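Local coordinates for pesticidal crystal protein Cry4Aa (Bacillus thuringiensis, PDB 2C9K) that binds midgut epithelial cells of mosquito larvae and causes their colloid-osmotic lysis, as a pore-forming insecticidal delta-endotoxin, at residues Ile406-Arg415 against Thr422-His432. Numbering follows the deposited sequence.
Sequences IFGLPILKRR and TLFPTYDNYSH
N429 meets the backbone of L412 and K413 in a polar contact between two arms of the long loop that joins strands 402-407 and 432-440. Its OD1 accepts two bonds, from L412 N (2.9 Å) and K413 N (3.0 Å), which arrive from opposite faces of the amide plane. Its ND2 donates almost straight to K413 O at 3.2 Å, from above that carbonyl plane. With CG anti to the backbone N (chi1 -172°), the N429 amide reaches across to the other arm, and the three bonds fix its rotation. The K413 chain bends at its last two torsions, and NZ bonds to D428 O. Both segments belong to the middle domain of the three-domain Cry toxin, and here the loop packs against helix 5-16 through T7 and I8. S431 OG donates to P410 O (2.7 Å) and accepts from H432 ND1 in the ring plane. L409 CG lies over one face of the H432 ring, a CH-pi contact 3.8 Å from the centroid; H432 NE2 is hydrogen-bonded to R261 NH2. Water 2 bridges L409 O and S431 N. I411 CG2 packs on F424 CB at 3.5 Å.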
ATOM      1  N   ILE A 406       5.277  11.703  17.317  1.00 24.49           N
ATOM      2  CA  ILE A 406       4.031  11.024  17.007  1.00 25.40           C
ATOM      3  C   ILE A 406       4.187  10.194  15.735  1.00 25.84           C
ATOM      4  O   ILE A 406       4.764  10.660  14.742  1.00 27.06           O
ATOM      5  CB  ILE A 406       2.882  12.019  16.792  1.00 26.03           C
ATOM      6  CG1 ILE A 406       2.592  12.771  18.090  1.00 26.42           C
ATOM      7  CG2 ILE A 406       1.645  11.273  16.316  1.00 26.76           C
ATOM      8  CD1 ILE A 406       1.499  13.794  17.962  1.00 26.10           C
ATOM      9  N   PHE A 407       3.682   8.964  15.769  1.00 24.31           N
ATOM     10  CA  PHE A 407       3.750   8.084  14.610  1.00 22.73           C
ATOM     11  C   PHE A 407       2.352   7.606  14.212  1.00 21.57           C
ATOM     12  O   PHE A 407       1.456   7.476  15.046  1.00 20.17           O
ATOM     13  CB  PHE A 407       4.668   6.883  14.892  1.00 22.53           C
ATOM     14  CG  PHE A 407       6.094   7.265  15.192  1.00 23.46           C
ATOM     15  CD1 PHE A 407       6.577   7.244  16.496  1.00 23.99           C
ATOM     16  CD2 PHE A 407       6.944   7.682  14.173  1.00 23.55           C
ATOM     17  CE1 PHE A 407       7.879   7.632  16.783  1.00 23.16           C
ATOM     18  CE2 PHE A 407       8.250   8.073  14.454  1.00 23.50           C
ATOM     19  CZ  PHE A 407       8.715   8.048  15.763  1.00 23.98           C
ATOM     20  N   GLY A 408       2.186   7.342  12.923  1.00 21.50           N
ATOM     21  CA  GLY A 408       0.912   6.904  12.387  1.00 20.86           C
ATOM     22  C   GLY A 408       0.746   7.598  11.049  1.00 21.15           C
ATOM     23  O   GLY A 408       1.574   8.437  10.683  1.00 22.14           O
ATOM     24  N   LEU A 409      -0.299   7.262  10.307  1.00 20.31           N
ATOM     25  CA  LEU A 409      -0.503   7.897   9.012  1.00 21.07           C
ATOM     26  C   LEU A 409      -1.741   8.793   8.984  1.00 20.78           C
ATOM     27  O   LEU A 409      -2.554   8.785   9.908  1.00 19.17           O
ATOM     28  CB  LEU A 409      -0.571   6.834   7.913  1.00 22.35           C
ATOM     29  CG  LEU A 409       0.779   6.220   7.498  1.00 23.17           C
ATOM     30  CD1 LEU A 409       1.696   7.306   6.981  1.00 22.16           C
ATOM     31  CD2 LEU A 409       1.431   5.521   8.679  1.00 24.76           C
ATOM     32  N   PRO A 410      -1.892   9.593   7.923  1.00 19.78           N
ATOM     33  CA  PRO A 410      -3.039  10.495   7.799  1.00 19.90           C
ATOM     34  C   PRO A 410      -4.407   9.807   7.767  1.00 20.08           C
ATOM     35  O   PRO A 410      -4.502   8.583   7.671  1.00 19.15           O
ATOM     36  CB  PRO A 410      -2.742  11.241   6.500  1.00 18.96           C
ATOM     37  CG  PRO A 410      -1.253  11.266   6.465  1.00 18.33           C
ATOM     38  CD  PRO A 410      -0.915   9.851   6.855  1.00 17.90           C
ATOM     39  N   ILE A 411      -5.464  10.616   7.850  1.00 20.68           N
ATOM     40  CA  ILE A 411      -6.832  10.108   7.804  1.00 20.15           C
ATOM     41  C   ILE A 411      -7.075   9.402   6.469  1.00 21.43           C
ATOM     42  O   ILE A 411      -6.328   9.590   5.502  1.00 21.47           O
ATOM     43  CB  ILE A 411      -7.857  11.245   7.942  1.00 19.37           C
ATOM     44  CG1 ILE A 411      -7.541  12.358   6.936  1.00 18.16           C
ATOM     45  CG2 ILE A 411      -7.863  11.767   9.368  1.00 19.63           C
ATOM     46  CD1 ILE A 411      -8.541  13.512   6.955  1.00 16.13           C
ATOM     47  N   LEU A 412      -8.131   8.598   6.419  1.00 21.27           N
ATOM     48  CA  LEU A 412      -8.468   7.845   5.221  1.00 20.82           C
ATOM     49  C   LEU A 412      -9.690   8.415   4.508  1.00 22.62           C
ATOM     50  O   LEU A 412      -9.942   8.111   3.338  1.00 23.22           O
ATOM     51  CB  LEU A 412      -8.719   6.391   5.604  1.00 19.33           C
ATOM     52  CG  LEU A 412      -9.215   5.469   4.505  1.00 18.13           C
ATOM     53  CD1 LEU A 412      -8.147   5.328   3.444  1.00 18.63           C
ATOM     54  CD2 LEU A 412      -9.559   4.137   5.104  1.00 18.03           C
ATOM     55  N   LYS A 413     -10.445   9.247   5.217  1.00 23.26           N
ATOM     56  CA  LYS A 413     -11.644   9.854   4.655  1.00 23.96           C
ATOM     57  C   LYS A 413     -11.686  11.353   4.922  1.00 25.13           C
ATOM     58  O   LYS A 413     -10.987  11.847   5.802  1.00 23.40           O
ATOM     59  CB  LYS A 413     -12.885   9.200   5.264  1.00 22.70           C
ATOM     60  CG  LYS A 413     -12.940   7.701   5.097  1.00 22.68           C
ATOM     61  CD  LYS A 413     -14.293   7.151   5.510  1.00 23.26           C
ATOM     62  CE  LYS A 413     -14.518   7.223   7.013  1.00 24.25           C
ATOM     63  NZ  LYS A 413     -13.737   6.214   7.767  1.00 21.86           N
ATOM     64  N   ARG A 414     -12.505  12.073   4.155  0.50 27.92           N
ATOM     65  CA  ARG A 414     -12.649  13.510   4.350  0.50 31.49           C
ATOM     66  C   ARG A 414     -13.136  13.705   5.773  0.50 32.89           C
ATOM     67  O   ARG A 414     -14.122  13.101   6.196  0.50 32.01           O
ATOM     68  CB  ARG A 414     -13.655  14.094   3.371  0.50 33.92           C
ATOM     69  CG  ARG A 414     -13.225  13.996   1.930  1.00 38.29           C
ATOM     70  CD  ARG A 414     -14.269  14.634   1.034  1.00 42.30           C
ATOM     71  NE  ARG A 414     -14.369  16.069   1.274  1.00 44.76           N
ATOM     72  CZ  ARG A 414     -15.313  16.847   0.758  1.00 47.38           C
ATOM     73  NH1 ARG A 414     -16.249  16.328  -0.027  1.00 46.85           N
ATOM     74  NH2 ARG A 414     -15.309  18.150   1.018  1.00 48.92           N
ATOM     75  N   ARG A 415     -12.444  14.570   6.499  0.50 35.43           N
ATOM     76  CA  ARG A 415     -12.723  14.819   7.902  0.50 37.81           C
ATOM     77  C   ARG A 415     -14.115  15.230   8.371  0.50 38.89           C
ATOM     78  O   ARG A 415     -14.925  15.774   7.615  0.50 39.14           O
ATOM     79  CB  ARG A 415     -11.692  15.810   8.446  0.50 39.35           C
ATOM     80  CG  ARG A 415     -11.424  15.616   9.917  1.00 42.24           C
ATOM     81  CD  ARG A 415     -11.491  14.134  10.258  1.00 45.03           C
ATOM     82  NE  ARG A 415     -11.246  13.895  11.669  1.00 48.27           N
ATOM     83  CZ  ARG A 415     -10.076  14.112  12.251  1.00 51.21           C
ATOM     84  NH1 ARG A 415      -9.059  14.566  11.526  1.00 53.16           N
ATOM     85  NH2 ARG A 415      -9.926  13.895  13.553  1.00 52.99           N
ATOM     86  N   THR A 422      -1.887  13.233  19.015  1.00 51.77           N
ATOM     87  CA  THR A 422      -3.020  13.986  18.498  1.00 51.73           C
ATOM     88  C   THR A 422      -2.664  14.621  17.152  1.00 51.60           C
ATOM     89  O   THR A 422      -1.792  15.490  17.087  1.00 52.42           O
ATOM     90  CB  THR A 422      -3.434  15.087  19.497  1.00 52.49           C
ATOM     91  OG1 THR A 422      -3.808  14.480  20.745  1.00 51.78           O
ATOM     92  CG2 THR A 422      -4.608  15.905  18.949  1.00 52.33           C
ATOM     93  N   LEU A 423      -3.337  14.182  16.084  1.00 50.89           N
ATOM     94  CA  LEU A 423      -3.074  14.705  14.743  1.00 49.22           C
ATOM     95  C   LEU A 423      -4.237  14.656  13.747  1.00 47.38           C
ATOM     96  O   LEU A 423      -4.756  15.696  13.331  1.00 48.09           O
ATOM     97  CB  LEU A 423      -1.872  13.982  14.128  1.00 48.52           C
ATOM     98  CG  LEU A 423      -0.546  14.352  14.792  1.00 20.01           C
ATOM     99  CD1 LEU A 423       0.624  13.575  14.145  1.00 20.01           C
ATOM    100  CD2 LEU A 423      -0.336  15.877  14.656  1.00 20.01           C
ATOM    101  N   PHE A 424      -4.628  13.456  13.334  1.00 43.85           N
ATOM    102  CA  PHE A 424      -5.717  13.332  12.375  1.00 41.26           C
ATOM    103  C   PHE A 424      -6.593  12.110  12.602  1.00 38.00           C
ATOM    104  O   PHE A 424      -7.786  12.235  12.856  1.00 39.29           O
ATOM    105  CB  PHE A 424      -5.182  13.289  10.930  1.00 40.83           C
ATOM    106  CG  PHE A 424      -4.718  14.622  10.404  1.00 20.01           C
ATOM    107  CD1 PHE A 424      -3.432  15.108  10.706  1.00 20.01           C
ATOM    108  CD2 PHE A 424      -5.572  15.404   9.603  1.00 20.01           C
ATOM    109  CE1 PHE A 424      -2.989  16.371  10.217  1.00 20.01           C
ATOM    110  CE2 PHE A 424      -5.162  16.661   9.104  1.00 20.01           C
ATOM    111  CZ  PHE A 424      -3.861  17.149   9.412  1.00 20.01           C
ATOM    112  N   PRO A 425      -6.013  10.911  12.517  0.50 34.21           N
ATOM    113  CA  PRO A 425      -6.738   9.656  12.703  0.50 31.75           C
ATOM    114  C   PRO A 425      -7.618   9.582  13.940  0.50 29.80           C
ATOM    115  O   PRO A 425      -7.265  10.066  15.018  0.50 27.82           O
ATOM    116  CB  PRO A 425      -5.625   8.613  12.758  0.50 32.14           C
ATOM    117  CG  PRO A 425      -4.558   9.232  11.980  1.00 33.67           C
ATOM    118  CD  PRO A 425      -4.573  10.652  12.421  1.00 32.58           C
ATOM    119  N   THR A 426      -8.768   8.952  13.753  1.00 28.11           N
ATOM    120  CA  THR A 426      -9.728   8.728  14.821  1.00 29.05           C
ATOM    121  C   THR A 426     -10.049   7.237  14.761  1.00 26.80           C
ATOM    122  O   THR A 426      -9.624   6.561  13.834  1.00 28.34           O
ATOM    123  CB  THR A 426     -11.012   9.581  14.623  1.00 29.69           C
ATOM    124  OG1 THR A 426     -11.534   9.372  13.305  1.00 33.03           O
ATOM    125  CG2 THR A 426     -10.702  11.061  14.824  1.00 25.87           C
ATOM    126  N   TYR A 427     -10.785   6.715  15.732  0.50 24.94           N
ATOM    127  CA  TYR A 427     -11.110   5.290  15.735  0.50 23.23           C
ATOM    128  C   TYR A 427     -11.940   4.906  14.510  0.50 22.57           C
ATOM    129  O   TYR A 427     -11.912   3.767  14.056  0.50 21.23           O
ATOM    130  CB  TYR A 427     -11.894   4.950  16.995  0.50 23.87           C
ATOM    131  CG  TYR A 427     -13.258   5.590  17.014  1.00 24.73           C
ATOM    132  CD1 TYR A 427     -14.382   4.898  16.565  1.00 24.74           C
ATOM    133  CD2 TYR A 427     -13.420   6.906  17.434  1.00 25.51           C
ATOM    134  CE1 TYR A 427     -15.634   5.508  16.536  1.00 26.44           C
ATOM    135  CE2 TYR A 427     -14.662   7.525  17.408  1.00 25.37           C
ATOM    136  CZ  TYR A 427     -15.764   6.827  16.960  1.00 27.38           C
ATOM    137  OH  TYR A 427     -16.990   7.462  16.942  1.00 29.60           O
ATOM    138  N   ASP A 428     -12.678   5.876  13.986  1.00 22.79           N
ATOM    139  CA  ASP A 428     -13.554   5.670  12.841  1.00 22.84           C
ATOM    140  C   ASP A 428     -13.033   6.337  11.565  1.00 22.56           C
ATOM    141  O   ASP A 428     -13.783   6.546  10.609  1.00 21.01           O
ATOM    142  CB  ASP A 428     -14.940   6.218  13.159  1.00 24.89           C
ATOM    143  CG  ASP A 428     -14.942   7.729  13.295  1.00 28.21           C
ATOM    144  OD1 ASP A 428     -14.212   8.257  14.162  1.00 30.69           O
ATOM    145  OD2 ASP A 428     -15.663   8.398  12.527  1.00 31.55           O
ATOM    146  N   ASN A 429     -11.751   6.686  11.556  1.00 22.27           N
ATOM    147  CA  ASN A 429     -11.149   7.302  10.382  1.00 22.41           C
ATOM    148  C   ASN A 429      -9.633   7.232  10.437  1.00 22.16           C
ATOM    149  O   ASN A 429      -8.986   8.181  10.873  1.00 24.47           O
ATOM    150  CB  ASN A 429     -11.584   8.757  10.250  1.00 23.08           C
ATOM    151  CG  ASN A 429     -11.140   9.373   8.938  1.00 24.74           C
ATOM    152  OD1 ASN A 429     -10.442   8.731   8.148  1.00 24.42           O
ATOM    153  ND2 ASN A 429     -11.540  10.618   8.695  1.00 23.81           N
ATOM    154  N   TYR A 430      -9.075   6.105   9.994  1.00 20.40           N
ATOM    155  CA  TYR A 430      -7.629   5.895   9.989  1.00 19.64           C
ATOM    156  C   TYR A 430      -7.264   5.030   8.782  1.00 20.60           C
ATOM    157  O   TYR A 430      -7.993   4.103   8.436  1.00 20.29           O
ATOM    158  CB  TYR A 430      -7.195   5.211  11.291  1.00 18.15           C
ATOM    159  CG  TYR A 430      -7.801   3.843  11.485  1.00 16.99           C
ATOM    160  CD1 TYR A 430      -7.080   2.691  11.183  1.00 16.54           C
ATOM    161  CD2 TYR A 430      -9.122   3.698  11.912  1.00 15.82           C
ATOM    162  CE1 TYR A 430      -7.665   1.431  11.294  1.00 14.82           C
ATOM    163  CE2 TYR A 430      -9.712   2.449  12.027  1.00 13.58           C
ATOM    164  CZ  TYR A 430      -8.981   1.322  11.714  1.00 14.39           C
ATOM    165  OH  TYR A 430      -9.569   0.083  11.804  1.00 18.42           O
ATOM    166  N   SER A 431      -6.134   5.330   8.148  1.00 21.34           N
ATOM    167  CA  SER A 431      -5.704   4.597   6.960  1.00 20.55           C
ATOM    168  C   SER A 431      -4.683   3.495   7.218  1.00 20.98           C
ATOM    169  O   SER A 431      -4.498   2.605   6.376  1.00 21.39           O
ATOM    170  CB  SER A 431      -5.117   5.567   5.948  1.00 21.07           C
ATOM    171  OG  SER A 431      -3.956   6.176   6.484  1.00 20.46           O
ATOM    172  N   HIS A 432      -4.007   3.553   8.361  1.00 19.56           N
ATOM    173  CA  HIS A 432      -3.011   2.538   8.674  1.00 20.03           C
ATOM    174  C   HIS A 432      -3.087   2.115  10.127  1.00 18.42           C
ATOM    175  O   HIS A 432      -3.589   2.854  10.963  1.00 18.45           O
ATOM    176  CB  HIS A 432      -1.596   3.053   8.374  1.00 21.50           C
ATOM    177  CG  HIS A 432      -1.291   3.203   6.912  1.00 22.68           C
ATOM    178  ND1 HIS A 432      -1.863   4.181   6.125  1.00 22.15           N
ATOM    179  CD2 HIS A 432      -0.443   2.519   6.105  1.00 22.78           C
ATOM    180  CE1 HIS A 432      -1.380   4.094   4.899  1.00 22.10           C
ATOM    181  NE2 HIS A 432      -0.516   3.095   4.861  1.00 22.48           N
TER
HETATM  182  O   HOH W   1      -2.688   5.492  11.232  1.00 21.91           O
HETATM  183  O   HOH W   2      -4.373   6.715   9.814  1.00 41.38           O
HETATM  184  O   HOH W   3      -7.711  15.642  14.502  1.00 37.73           O